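Local coordinates for B-agarase (Saccharophagus degradans, PDB 4BQ2), which hydrolyses agarose as a family 50 exo-acting beta-agarase, probably releasing short sugars from the chain ends, at residues Glu9-Pro14 and Ala24-Tyr29; His18-Arg23 and His49-Leu54; Leu40-Gln45 and Lys180-Asp185; Ile76-Asp81 and Ile102-Gly107. All coordinates share one frame; numbering follows the deposited sequence. Where two conformers were deposited one is given.

Contact 1 (Glu9-Pro14 and Ala24-Tyr29); sequences ENDQVP and ASIETY. With CA (calcium ion), chain K.
Ile26, on strand 24-29, reaches toward the loop 9-14 and packs on the backbone of Asp11 and Gln12 and on the side chain of Val13. At its root CB lies 3.7 Å from Asp11 OD1. CG2 comes to 3.6 Å from the same Asp11 OD1, a methyl abutting a carboxylate oxygen. The other branch, CG1, is anti to the carbonyl carbon (chi1 -56°); it lies against Gln12 C at 3.9 Å and meets Val13 CG2 at 4.0 Å, the two side chains running antiparallel as they pass. At the tip, CD1 ends 3.8 Å from Gln12 O. The polar link is indirect: one water donates to both Asp11 OD1 and Ile26 O, each at 2.9 Å, and ties the carboxylate to the strand backbone. The loop is also braced from within, as Asn10 OD1 accepts from Gln12 N above its carbonyl plane (3.2 Å) in an Asx turn. Just before this turn the Glu9 chain, bent at chi2, brings OE2 to 2.4 Å from the calcium ion, whose other protein ligands are Asp7, Ser37, Lys38 and Asp185. In the surrounding fold, Phe8 also touches Ile26, while Phe19 of strand 17-20 packs on Val13 and Ala24. Strand 22-30 is hydrogen-bonded to strand 36-44 through Ser25, Glu27 and Tyr29.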
loop_
_atom_site.group_PDB
_atom_site.type_symbol
_atom_site.label_atom_id
_atom_site.label_comp_id
_atom_site.label_asym_id
_atom_site.label_seq_id
_atom_site.Cartn_x
_atom_site.Cartn_y
_atom_site.Cartn_z
ATOM N N GLU A 9 24.405 31.058 4.727
ATOM C CA GLU A 9 25.614 31.833 4.388
ATOM C C GLU A 9 26.286 32.529 5.580
ATOM O O GLU A 9 27.471 32.814 5.548
ATOM C CB GLU A 9 25.323 32.842 3.268
ATOM C CG GLU A 9 24.968 32.169 1.950
ATOM C CD GLU A 9 26.058 31.210 1.512
ATOM O OE1 GLU A 9 27.224 31.644 1.479
ATOM O OE2 GLU A 9 25.773 30.015 1.263
ATOM N N ASN A 10 25.525 32.832 6.618
ATOM C CA ASN A 10 26.131 33.362 7.848
ATOM C C ASN A 10 26.896 32.276 8.653
ATOM O O ASN A 10 27.331 32.528 9.771
ATOM C CB ASN A 10 25.063 34.069 8.703
ATOM C CG ASN A 10 24.042 33.098 9.288
ATOM O OD1 ASN A 10 24.090 31.886 9.025
ATOM N ND2 ASN A 10 23.120 33.622 10.093
ATOM N N ASP A 11 27.027 31.068 8.089
ATOM C CA ASP A 11 27.846 29.975 8.684
ATOM C C ASP A 11 27.296 29.444 10.036
ATOM O O ASP A 11 28.004 28.773 10.810
ATOM C CB ASP A 11 29.323 30.429 8.835
ATOM C CG ASP A 11 30.339 29.360 8.403
ATOM O OD1 ASP A 11 30.001 28.155 8.377
ATOM O OD2 ASP A 11 31.497 29.731 8.079
ATOM N N GLN A 12 26.027 29.728 10.331
ATOM C CA GLN A 12 25.482 29.257 11.600
ATOM C C GLN A 12 24.396 28.205 11.411
ATOM O O GLN A 12 23.573 28.290 10.483
ATOM C CB GLN A 12 24.946 30.427 12.416
ATOM C CG GLN A 12 26.002 31.471 12.753
ATOM C CD GLN A 12 25.433 32.615 13.568
ATOM O OE1 GLN A 12 24.537 32.417 14.397
ATOM N NE2 GLN A 12 25.946 33.830 13.332
ATOM N N VAL A 13 24.384 27.204 12.283
ATOM C CA VAL A 13 23.238 26.315 12.310
ATOM C C VAL A 13 22.121 27.082 13.017
ATOM O O VAL A 13 22.228 27.381 14.218
ATOM C CB VAL A 13 23.558 24.980 13.010
ATOM C CG1 VAL A 13 22.301 24.133 13.083
ATOM C CG2 VAL A 13 24.668 24.232 12.267
ATOM N N PRO A 14 21.049 27.428 12.288
ATOM C CA PRO A 14 20.020 28.267 12.890
ATOM C C PRO A 14 19.500 27.645 14.161
ATOM O O PRO A 14 19.428 26.405 14.268
ATOM C CB PRO A 14 18.921 28.303 11.830
ATOM C CG PRO A 14 19.646 28.078 10.543
ATOM C CD PRO A 14 20.747 27.109 10.876
ATOM N N ALA A 24 24.254 17.905 12.734
ATOM C CA ALA A 24 24.155 18.961 11.734
ATOM C C ALA A 24 25.422 19.794 11.724
ATOM O O ALA A 24 26.019 20.014 12.789
ATOM C CB ALA A 24 22.983 19.854 12.066
ATOM N N SER A 25 25.838 20.251 10.535
ATOM C CA SER A 25 26.965 21.186 10.407
ATOM C C SER A 25 26.825 21.984 9.106
ATOM O O SER A 25 26.077 21.584 8.189
ATOM C CB SER A 25 28.308 20.463 10.436
ATOM O OG SER A 25 28.389 19.446 9.447
ATOM N N ILE A 26 27.522 23.106 9.032
ATOM C CA ILE A 26 27.531 23.900 7.806
ATOM C C ILE A 26 28.807 23.566 7.065
ATOM O O ILE A 26 29.902 23.658 7.625
ATOM C CB ILE A 26 27.462 25.418 8.058
ATOM C CG1 ILE A 26 26.236 25.802 8.892
ATOM C CG2 ILE A 26 27.458 26.201 6.725
ATOM C CD1 ILE A 26 24.896 25.528 8.233
ATOM N N GLU A 27 28.662 23.147 5.811
ATOM C CA GLU A 27 29.805 22.800 4.958
ATOM C C GLU A 27 29.631 23.445 3.586
ATOM O O GLU A 27 28.517 23.802 3.189
ATOM C CB GLU A 27 29.933 21.286 4.739
ATOM C CG GLU A 27 29.700 20.380 5.949
ATOM C CD GLU A 27 30.857 20.363 6.933
ATOM O OE1 GLU A 27 31.916 20.974 6.622
ATOM O OE2 GLU A 27 30.702 19.732 8.018
ATOM N N THR A 28 30.745 23.566 2.870
ATOM C CA THR A 28 30.731 23.974 1.463
ATOM C C THR A 28 30.515 22.745 0.574
ATOM O O THR A 28 31.154 21.695 0.772
ATOM C CB THR A 28 32.024 24.741 1.092
ATOM O OG1 THR A 28 32.089 25.927 1.879
ATOM C CG2 THR A 28 32.026 25.158 -0.382
ATOM N N TYR A 29 29.593 22.874 -0.379
ATOM C CA TYR A 29 29.211 21.779 -1.298
ATOM C C TYR A 29 28.973 22.481 -2.650
ATOM O O TYR A 29 28.824 23.715 -2.669
ATOM C CB TYR A 29 27.902 21.109 -0.809
ATOM C CG TYR A 29 26.727 21.998 -1.152
ATOM C CD1 TYR A 29 26.458 23.149 -0.406
ATOM C CD2 TYR A 29 25.949 21.747 -2.264
ATOM C CE1 TYR A 29 25.412 23.992 -0.742
ATOM C CE2 TYR A 29 24.918 22.608 -2.625
ATOM C CZ TYR A 29 24.665 23.732 -1.862
ATOM O OH TYR A 29 23.655 24.588 -2.235
HETATM CA CA CA K . 24.065 28.440 0.788
HETATM O O HOH W 1 31.248 26.127 6.805
HETATM O O HOH W 2 23.313 29.810 -0.595
#

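Contact 2 (His18-Arg23 and His49-Leu54)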
loop_
_atom_site.group_PDB
_atom_site.type_symbol
_atom_site.label_atom_id
_atom_site.label_comp_id
_atom_site.label_asym_id
_atom_site.label_seq_id
_atom_site.Cartn_x
_atom_site.Cartn_y
_atom_site.Cartn_z
ATOM N N HIS A 18 15.730 22.098 14.763
ATOM C CA HIS A 18 15.977 21.058 15.770
ATOM C C HIS A 18 16.299 19.714 15.113
ATOM O O HIS A 18 15.701 19.360 14.079
ATOM C CB HIS A 18 14.752 20.969 16.685
ATOM C CG HIS A 18 14.329 22.308 17.217
ATOM N ND1 HIS A 18 14.798 22.814 18.411
ATOM C CD2 HIS A 18 13.555 23.281 16.675
ATOM C CE1 HIS A 18 14.306 24.027 18.598
ATOM N NE2 HIS A 18 13.555 24.338 17.555
ATOM N N PHE A 19 17.238 18.976 15.707
ATOM C CA PHE A 19 17.765 17.759 15.083
ATOM C C PHE A 19 17.370 16.508 15.846
ATOM O O PHE A 19 17.618 16.405 17.054
ATOM C CB PHE A 19 19.263 17.908 14.851
ATOM C CG PHE A 19 19.585 19.137 14.043
ATOM C CD1 PHE A 19 19.221 19.202 12.687
ATOM C CD2 PHE A 19 20.152 20.259 14.637
ATOM C CE1 PHE A 19 19.473 20.345 11.935
ATOM C CE2 PHE A 19 20.418 21.403 13.894
ATOM C CZ PHE A 19 20.066 21.458 12.549
ATOM N N LEU A 20 16.721 15.589 15.129
ATOM C CA LEU A 20 16.223 14.329 15.684
ATOM C C LEU A 20 17.159 13.220 15.267
ATOM O O LEU A 20 17.200 12.863 14.081
ATOM C CB LEU A 20 14.839 13.987 15.129
ATOM C CG LEU A 20 13.707 15.003 15.158
ATOM C CD1 LEU A 20 12.402 14.254 15.343
ATOM C CD2 LEU A 20 13.877 16.023 16.270
ATOM N N ASN A 21 17.894 12.675 16.233
ATOM C CA ASN A 21 18.843 11.609 15.976
ATOM C C ASN A 21 19.656 11.856 14.718
ATOM O O ASN A 21 19.738 11.011 13.805
ATOM C CB ASN A 21 18.112 10.287 15.926
ATOM C CG ASN A 21 17.717 9.823 17.302
ATOM O OD1 ASN A 21 18.585 9.505 18.123
ATOM N ND2 ASN A 21 16.435 9.791 17.567
ATOM N N ALA A 22 20.282 13.028 14.706
ATOM C CA ALA A 22 21.016 13.501 13.570
ATOM C C ALA A 22 22.052 14.497 14.060
ATOM O O ALA A 22 21.827 15.169 15.054
ATOM C CB ALA A 22 20.066 14.177 12.590
ATOM N N ARG A 23 23.175 14.577 13.356
ATOM C CA ARG A 23 24.187 15.628 13.587
ATOM C C ARG A 23 24.155 16.621 12.422
ATOM O O ARG A 23 24.060 16.223 11.262
ATOM C CB ARG A 23 25.593 15.020 13.642
ATOM C CG ARG A 23 25.856 14.032 14.771
ATOM C CD ARG A 23 27.272 13.458 14.680
ATOM N NE ARG A 23 27.604 12.742 15.914
ATOM C CZ ARG A 23 27.474 11.426 16.080
ATOM N NH1 ARG A 23 27.034 10.659 15.088
ATOM N NH2 ARG A 23 27.792 10.866 17.236
ATOM N N HIS A 49 18.185 4.341 14.527
ATOM C CA HIS A 49 16.987 5.041 14.982
ATOM C C HIS A 49 15.952 5.127 13.851
ATOM O O HIS A 49 16.283 5.446 12.699
ATOM C CB HIS A 49 17.347 6.446 15.472
ATOM C CG HIS A 49 18.256 6.445 16.671
ATOM N ND1 HIS A 49 19.621 6.603 16.578
ATOM C CD2 HIS A 49 17.983 6.314 17.991
ATOM C CE1 HIS A 49 20.157 6.570 17.791
ATOM N NE2 HIS A 49 19.183 6.400 18.665
ATOM N N SER A 50 14.694 4.870 14.197
ATOM C CA SER A 50 13.657 4.669 13.207
ATOM C C SER A 50 13.034 5.986 12.738
ATOM O O SER A 50 12.325 6.020 11.715
ATOM C CB SER A 50 12.578 3.719 13.763
ATOM O OG SER A 50 11.870 4.377 14.773
ATOM N N TYR A 51 13.273 7.067 13.477
ATOM C CA TYR A 51 12.806 8.382 13.068
ATOM C C TYR A 51 13.939 9.363 13.244
ATOM O O TYR A 51 14.389 9.577 14.365
ATOM C CB TYR A 51 11.576 8.848 13.874
ATOM C CG TYR A 51 10.948 10.091 13.277
ATOM C CD1 TYR A 51 11.451 11.343 13.583
ATOM C CD2 TYR A 51 9.873 10.009 12.385
ATOM C CE1 TYR A 51 10.920 12.488 13.029
ATOM C CE2 TYR A 51 9.311 11.161 11.830
ATOM C CZ TYR A 51 9.861 12.402 12.167
ATOM O OH TYR A 51 9.386 13.576 11.664
ATOM N N THR A 52 14.393 9.969 12.144
ATOM C CA THR A 52 15.539 10.880 12.183
ATOM C C THR A 52 15.241 12.092 11.273
ATOM O O THR A 52 14.337 12.027 10.421
ATOM C CB THR A 52 16.813 10.161 11.691
ATOM O OG1 THR A 52 16.676 9.836 10.298
ATOM C CG2 THR A 52 17.041 8.858 12.476
ATOM N N GLY A 53 15.972 13.189 11.458
ATOM C CA GLY A 53 15.817 14.349 10.578
ATOM C C GLY A 53 15.918 15.692 11.287
ATOM O O GLY A 53 16.616 15.827 12.316
ATOM N N LEU A 54 15.226 16.682 10.722
ATOM C CA LEU A 54 15.168 18.026 11.304
ATOM C C LEU A 54 13.737 18.555 11.324
ATOM O O LEU A 54 12.836 18.070 10.597
ATOM C CB LEU A 54 16.101 19.016 10.555
ATOM C CG LEU A 54 15.804 19.266 9.059
ATOM C CD1 LEU A 54 14.662 20.264 8.871
ATOM C CD2 LEU A 54 17.036 19.812 8.343
#
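His18 O meets Leu54 CA at 3.1 Å in a CA-H...O contact, opening an antiparallel ladder. Phe19 comes next in a non-hydrogen-bonded pair with Leu54; the two side chains run alongside each other in the same direction, Phe19 CD1 approaching Leu54 CB to 3.8 Å. Leu20 then forms the hydrogen-bonded pair with Gly53. Leu20 N donates to Gly53 O (2.8 Å), and Gly53 N returns a bond to a lone pair of Leu20 O (2.9 Å). At Asn21 the backbone turns into a left-handed conformation (phi 43°, psi 55°) and the strand breaks. The Asn21 amide lies flat over the His49 ring, the two planes 17° apart, with OD1 above the middle of the ring and 3.1 Å from its plane, while Asn21 CB sits over the same ring in a CH-pi contact. Beside it, Asn21 CB touches Thr52 CG2 at 3.9 Å; the hydroxyl of Thr52 instead bonds to Val173 O. Ala22 completes the walk with CB near Gly53 O. Past the break, Asn21 and Arg23 pair by backbone bonds with Gln45 and Ala43. One run of chain thus leaves strand 51-56 for strand 36-44, a change of partner consistent with the beta-sandwich fold of carbohydrate-binding-module-like domains.

Contact 3 (Leu40-Gln45 and Lys180-Asp185). With CA (calcium ion), chain K.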
loop_
_atom_site.group_PDB
_atom_site.type_symbol
_atom_site.label_atom_id
_atom_site.label_comp_id
_atom_site.label_asym_id
_atom_site.label_seq_id
_atom_site.Cartn_x
_atom_site.Cartn_y
_atom_site.Cartn_z
ATOM N N LEU A 40 23.563 23.095 4.734
ATOM C CA LEU A 40 23.382 22.329 5.965
ATOM C C LEU A 40 23.588 20.856 5.677
ATOM O O LEU A 40 22.781 20.220 4.950
ATOM C CB LEU A 40 21.991 22.552 6.522
ATOM C CG LEU A 40 21.706 21.803 7.833
ATOM C CD1 LEU A 40 22.348 22.507 9.014
ATOM C CD2 LEU A 40 20.201 21.757 7.990
ATOM N N LYS A 41 24.631 20.309 6.285
ATOM C CA LYS A 41 24.938 18.903 6.167
ATOM C C LYS A 41 24.200 18.157 7.283
ATOM O O LYS A 41 24.403 18.443 8.464
ATOM C CB LYS A 41 26.444 18.650 6.265
ATOM C CG LYS A 41 26.780 17.164 6.147
ATOM C CD LYS A 41 28.246 16.888 6.372
ATOM C CE LYS A 41 28.476 15.386 6.271
ATOM N NZ LYS A 41 29.905 15.075 5.980
ATOM N N LEU A 42 23.316 17.235 6.907
ATOM C CA LEU A 42 22.462 16.576 7.904
ATOM C C LEU A 42 22.803 15.089 7.907
ATOM O O LEU A 42 22.489 14.378 6.944
ATOM C CB LEU A 42 20.985 16.846 7.615
ATOM C CG LEU A 42 19.965 16.217 8.586
ATOM C CD1 LEU A 42 20.049 16.884 9.971
ATOM C CD2 LEU A 42 18.541 16.284 8.042
ATOM N N ALA A 43 23.469 14.624 8.971
ATOM C CA ALA A 43 23.923 13.254 9.022
ATOM C C ALA A 43 23.037 12.505 10.034
ATOM O O ALA A 43 23.134 12.739 11.246
ATOM C CB ALA A 43 25.402 13.186 9.381
ATOM N N MET A 44 22.124 11.679 9.497
ATOM C CA MET A 44 21.087 10.989 10.280
ATOM C C MET A 44 21.589 9.628 10.710
ATOM O O MET A 44 22.178 8.881 9.925
ATOM C CB MET A 44 19.765 10.865 9.468
ATOM C CG MET A 44 19.055 12.220 9.259
ATOM S SD MET A 44 17.970 12.310 7.814
ATOM C CE MET A 44 19.195 12.458 6.531
ATOM N N GLN A 45 21.372 9.322 11.980
ATOM C CA GLN A 45 21.689 8.032 12.539
ATOM C C GLN A 45 20.465 7.124 12.317
ATOM O O GLN A 45 19.834 6.629 13.267
ATOM C CB GLN A 45 22.065 8.201 14.020
ATOM C CG GLN A 45 23.445 8.857 14.229
ATOM C CD GLN A 45 23.473 10.367 13.990
ATOM O OE1 GLN A 45 22.806 11.155 14.693
ATOM N NE2 GLN A 45 24.247 10.781 13.007
ATOM N N LYS A 180 21.693 7.763 6.545
ATOM C CA LYS A 180 21.490 8.620 5.383
ATOM C C LYS A 180 22.113 10.010 5.695
ATOM O O LYS A 180 22.028 10.510 6.813
ATOM C CB LYS A 180 19.984 8.800 5.069
ATOM C CG LYS A 180 19.201 7.508 4.780
ATOM C CD LYS A 180 19.903 6.657 3.726
ATOM C CE LYS A 180 19.188 5.318 3.410
ATOM N NZ LYS A 180 17.809 5.559 2.858
ATOM N N THR A 181 22.730 10.634 4.707
ATOM C CA THR A 181 23.312 11.987 4.892
ATOM C C THR A 181 22.932 12.851 3.679
ATOM O O THR A 181 23.082 12.401 2.534
ATOM C CB THR A 181 24.851 11.920 5.010
ATOM O OG1 THR A 181 25.209 11.051 6.092
ATOM C CG2 THR A 181 25.482 13.346 5.249
ATOM N N VAL A 182 22.439 14.061 3.936
ATOM C CA VAL A 182 22.087 14.970 2.868
ATOM C C VAL A 182 22.764 16.320 3.093
ATOM O O VAL A 182 23.219 16.614 4.209
ATOM C CB VAL A 182 20.557 15.185 2.775
ATOM C CG1 VAL A 182 19.852 13.865 2.440
ATOM C CG2 VAL A 182 20.011 15.825 4.064
ATOM N N ILE A 183 22.818 17.125 2.019
ATOM C CA ILE A 183 23.118 18.547 2.142
ATOM C C ILE A 183 21.863 19.260 1.686
ATOM O O ILE A 183 21.301 18.924 0.642
ATOM C CB ILE A 183 24.281 19.021 1.233
ATOM C CG1 ILE A 183 25.495 18.115 1.348
ATOM C CG2 ILE A 183 24.677 20.460 1.552
ATOM C CD1 ILE A 183 26.044 18.006 2.747
ATOM N N ILE A 184 21.435 20.244 2.461
ATOM C CA ILE A 184 20.244 21.040 2.193
ATOM C C ILE A 184 20.698 22.499 2.056
ATOM O O ILE A 184 21.535 22.966 2.832
ATOM C CB ILE A 184 19.231 20.921 3.345
ATOM C CG1 ILE A 184 18.720 19.454 3.498
ATOM C CG2 ILE A 184 18.063 21.892 3.153
ATOM C CD1 ILE A 184 17.980 19.199 4.803
ATOM N N ASP A 185 20.148 23.220 1.088
ATOM C CA ASP A 185 20.483 24.646 0.934
ATOM C C ASP A 185 19.302 25.384 0.344
ATOM O O ASP A 185 18.413 24.761 -0.277
ATOM C CB ASP A 185 21.759 24.783 0.099
ATOM C CG ASP A 185 22.388 26.175 0.206
ATOM O OD1 ASP A 185 21.889 27.009 0.994
ATOM O OD2 ASP A 185 23.351 26.451 -0.539
HETATM CA CA CA K . 24.065 28.440 0.788
HETATM O O HOH W 3 24.385 9.716 8.461
HETATM O O HOH W 2 23.313 29.810 -0.595
#
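Leu42 and Val182 sit at the middle of the tight part of this antiparallel ladder. Leu42 N donates almost straight to Val182 O (2.8 Å, 175° at the hydrogen), Val182 N answers to Leu42 O, and Leu40 and Ile184 repeat this reciprocal pair two residues along the ladder. On the buried face, Leu42 CB meets Val182 CG2 at 3.8 Å, in a layer of Leu40, Leu42, Met44, Val182 and Ile184 that Leu54, Phe86 and Ile76 help to cover. The bend at chi3 of Met44 (-76°) folds CE back to 3.4 Å from Lys180 O. Lys180 starts from this face too, before its end leads away to a salt bridge with Glu631.

The opposite face is more open. There the extended Lys41 chain crosses Ile183, its CG 3.6 Å from Ile183 CD1, and farther out CE reaches Thr181 CG2. At Met44 one direct bond remains, Met44 N to Lys180 O (2.9 Å), and a water joins Met44 O, Lys180 O and Thr181 OG1.

Beyond the last pair, Asp185 grips the calcium ion with OD1 (2.6 Å) and OD2 (2.5 Å), and Tyr29 OH bonds OD2. An antiparallel strand pair with one apolar face inward and a calcium site beyond its end is consistent with the beta-sandwich of a carbohydrate-binding-module-like domain.

Contact 4 (Ile76-Asp81 and Ile102-Gly107); sequences IVSVGD and IDIPVG
Ser78 is gripped by two successive carbonyls of the other segment. Its OG, beside the backbone N (chi1 -67°), donates to Ile104 O at 2.6 Å, while its own N donates to Pro105 O at 3.1 Å with a nearly straight N-H (169°); both donors stand above the carbonyl planes they meet. Next to this clamp Ile76 and Ile104 cross at about a right angle, CG2 against CG2 at 3.7 Å. Val77 turns CG2 toward the backbone instead, lying 3.3 Å from Gly107 O and a little farther from Pro105 O. Val106 closes the other end: CG1 rests 3.5 Å from Gly80 O, and CG2 packs on Ser78 CB. A water extends the grip, donating to Ser78 O (2.7 Å) and accepting from Gly107 N (2.9 Å).

Outside this shell, Thr84 OG1 also bonds Ser78 OG, and Asp103, next to Ile104, pairs with Arg150 in a salt bridge. Tyr112 of strand 110-115 packs on Ile76, Ile104 and Pro105. Strand 76-79 and strand 102-104 run at 55° to one another rather than as a ladder: Val77 and Val79 bond to strand 180-191, whereas Ile102 and Ile104 bond to strand 84-92.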
loop_
_atom_site.group_PDB
_atom_site.type_symbol
_atom_site.label_atom_id
_atom_site.label_comp_id
_atom_site.label_asym_id
_atom_site.label_seq_id
_atom_site.Cartn_x
_atom_site.Cartn_y
_atom_site.Cartn_z
ATOM N N ILE A 76 18.556 19.980 -2.393
ATOM C CA ILE A 76 18.945 18.817 -1.574
ATOM C C ILE A 76 19.760 17.845 -2.404
ATOM O O ILE A 76 19.515 17.696 -3.626
ATOM C CB ILE A 76 17.698 18.063 -0.997
ATOM C CG1 ILE A 76 16.579 19.041 -0.596
ATOM C CG2 ILE A 76 18.075 17.148 0.183
ATOM C CD1 ILE A 76 15.300 18.351 -0.107
ATOM N N VAL A 77 20.711 17.167 -1.764
ATOM C CA VAL A 77 21.408 16.051 -2.420
ATOM C C VAL A 77 21.813 15.066 -1.338
ATOM O O VAL A 77 22.006 15.478 -0.199
ATOM C CB VAL A 77 22.669 16.526 -3.161
ATOM C CG1 VAL A 77 23.760 16.948 -2.177
ATOM C CG2 VAL A 77 23.190 15.439 -4.090
ATOM N N SER A 78 21.930 13.775 -1.677
ATOM C CA SER A 78 22.414 12.764 -0.710
ATOM C C SER A 78 23.919 12.608 -0.910
ATOM O O SER A 78 24.418 12.876 -1.982
ATOM C CB SER A 78 21.731 11.397 -0.914
ATOM O OG SER A 78 20.367 11.485 -0.593
ATOM N N VAL A 79 24.637 12.224 0.136
ATOM C CA VAL A 79 26.077 12.036 0.018
ATOM C C VAL A 79 26.324 10.618 0.464
ATOM O O VAL A 79 25.593 10.113 1.315
ATOM C CB VAL A 79 26.841 13.045 0.900
ATOM C CG1 VAL A 79 28.342 12.838 0.793
ATOM C CG2 VAL A 79 26.480 14.475 0.494
ATOM N N GLY A 80 27.317 9.964 -0.138
ATOM C CA GLY A 80 27.697 8.624 0.265
ATOM C C GLY A 80 27.145 7.533 -0.627
ATOM O O GLY A 80 27.060 7.680 -1.855
ATOM N N ASP A 81 26.763 6.436 0.001
ATOM C CA ASP A 81 26.424 5.221 -0.720
ATOM C C ASP A 81 24.926 5.109 -1.029
ATOM O O ASP A 81 24.543 4.387 -1.942
ATOM C CB ASP A 81 26.889 3.983 0.082
ATOM C CG ASP A 81 28.418 3.810 0.095
ATOM O OD1 ASP A 81 29.094 4.318 -0.817
ATOM O OD2 ASP A 81 28.948 3.138 1.014
ATOM N N ILE A 102 9.795 12.320 -1.489
ATOM C CA ILE A 102 10.517 12.088 -2.748
ATOM C C ILE A 102 11.861 11.429 -2.451
ATOM O O ILE A 102 12.337 11.459 -1.306
ATOM C CB ILE A 102 10.691 13.420 -3.547
ATOM C CG1 ILE A 102 11.106 13.151 -4.989
ATOM C CG2 ILE A 102 11.674 14.358 -2.848
ATOM C CD1 ILE A 102 10.070 12.355 -5.744
ATOM N N ASP A 103 12.466 10.816 -3.467
ATOM C CA ASP A 103 13.826 10.280 -3.370
ATOM C C ASP A 103 14.820 11.407 -3.589
ATOM O O ASP A 103 14.571 12.281 -4.422
ATOM C CB ASP A 103 14.079 9.260 -4.497
ATOM C CG ASP A 103 13.912 9.863 -5.876
ATOM O OD1 ASP A 103 12.749 10.168 -6.247
ATOM O OD2 ASP A 103 14.955 10.039 -6.580
ATOM N N ILE A 104 15.922 11.374 -2.836
ATOM C CA ILE A 104 17.039 12.297 -2.995
ATOM C C ILE A 104 18.250 11.483 -3.414
ATOM O O ILE A 104 18.857 10.767 -2.593
ATOM C CB ILE A 104 17.370 13.085 -1.707
ATOM C CG1 ILE A 104 16.097 13.630 -1.028
ATOM C CG2 ILE A 104 18.414 14.144 -2.028
ATOM C CD1 ILE A 104 15.246 14.622 -1.855
ATOM N N PRO A 105 18.597 11.550 -4.710
ATOM C CA PRO A 105 19.742 10.789 -5.207
ATOM C C PRO A 105 21.071 11.362 -4.738
ATOM O O PRO A 105 21.141 12.536 -4.380
ATOM C CB PRO A 105 19.632 10.917 -6.753
ATOM C CG PRO A 105 18.213 11.306 -7.004
ATOM C CD PRO A 105 17.815 12.148 -5.810
ATOM N N VAL A 106 22.091 10.510 -4.711
ATOM C CA VAL A 106 23.493 10.932 -4.562
ATOM C C VAL A 106 23.920 11.505 -5.915
ATOM O O VAL A 106 23.430 11.057 -6.947
ATOM C CB VAL A 106 24.387 9.730 -4.203
ATOM C CG1 VAL A 106 25.834 10.147 -4.040
ATOM C CG2 VAL A 106 23.930 9.086 -2.911
ATOM N N GLY A 107 24.788 12.503 -5.933
ATOM C CA GLY A 107 25.237 13.047 -7.214
ATOM C C GLY A 107 25.063 14.540 -7.258
ATOM O O GLY A 107 25.535 15.227 -6.369
HETATM O O HOH W 4 26.404 13.510 -3.745
#

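In the fold
From the N terminus, the chain first folds back at contact 1, which closes the loop between residues 9-14 and strand 22-30 beside the calcium ion, before contacts 3 and 4 open. Contact 2 crosses it, since 18-23 begins between the two segments of contact 1 and reaches on to strand 51-56. Contact 3 in turn crosses contact 2 and spans the longest gap, bringing strand 36-44 to strand 180-191. Contact 4 is nested inside that span, and strand 70-79 joins it to strand 180-191. Contacts 1 and 3 meet at the metal: Glu9 and Asp185 both bind the calcium ion, and there the first loop and the last strand of this N-terminal sheet region converge.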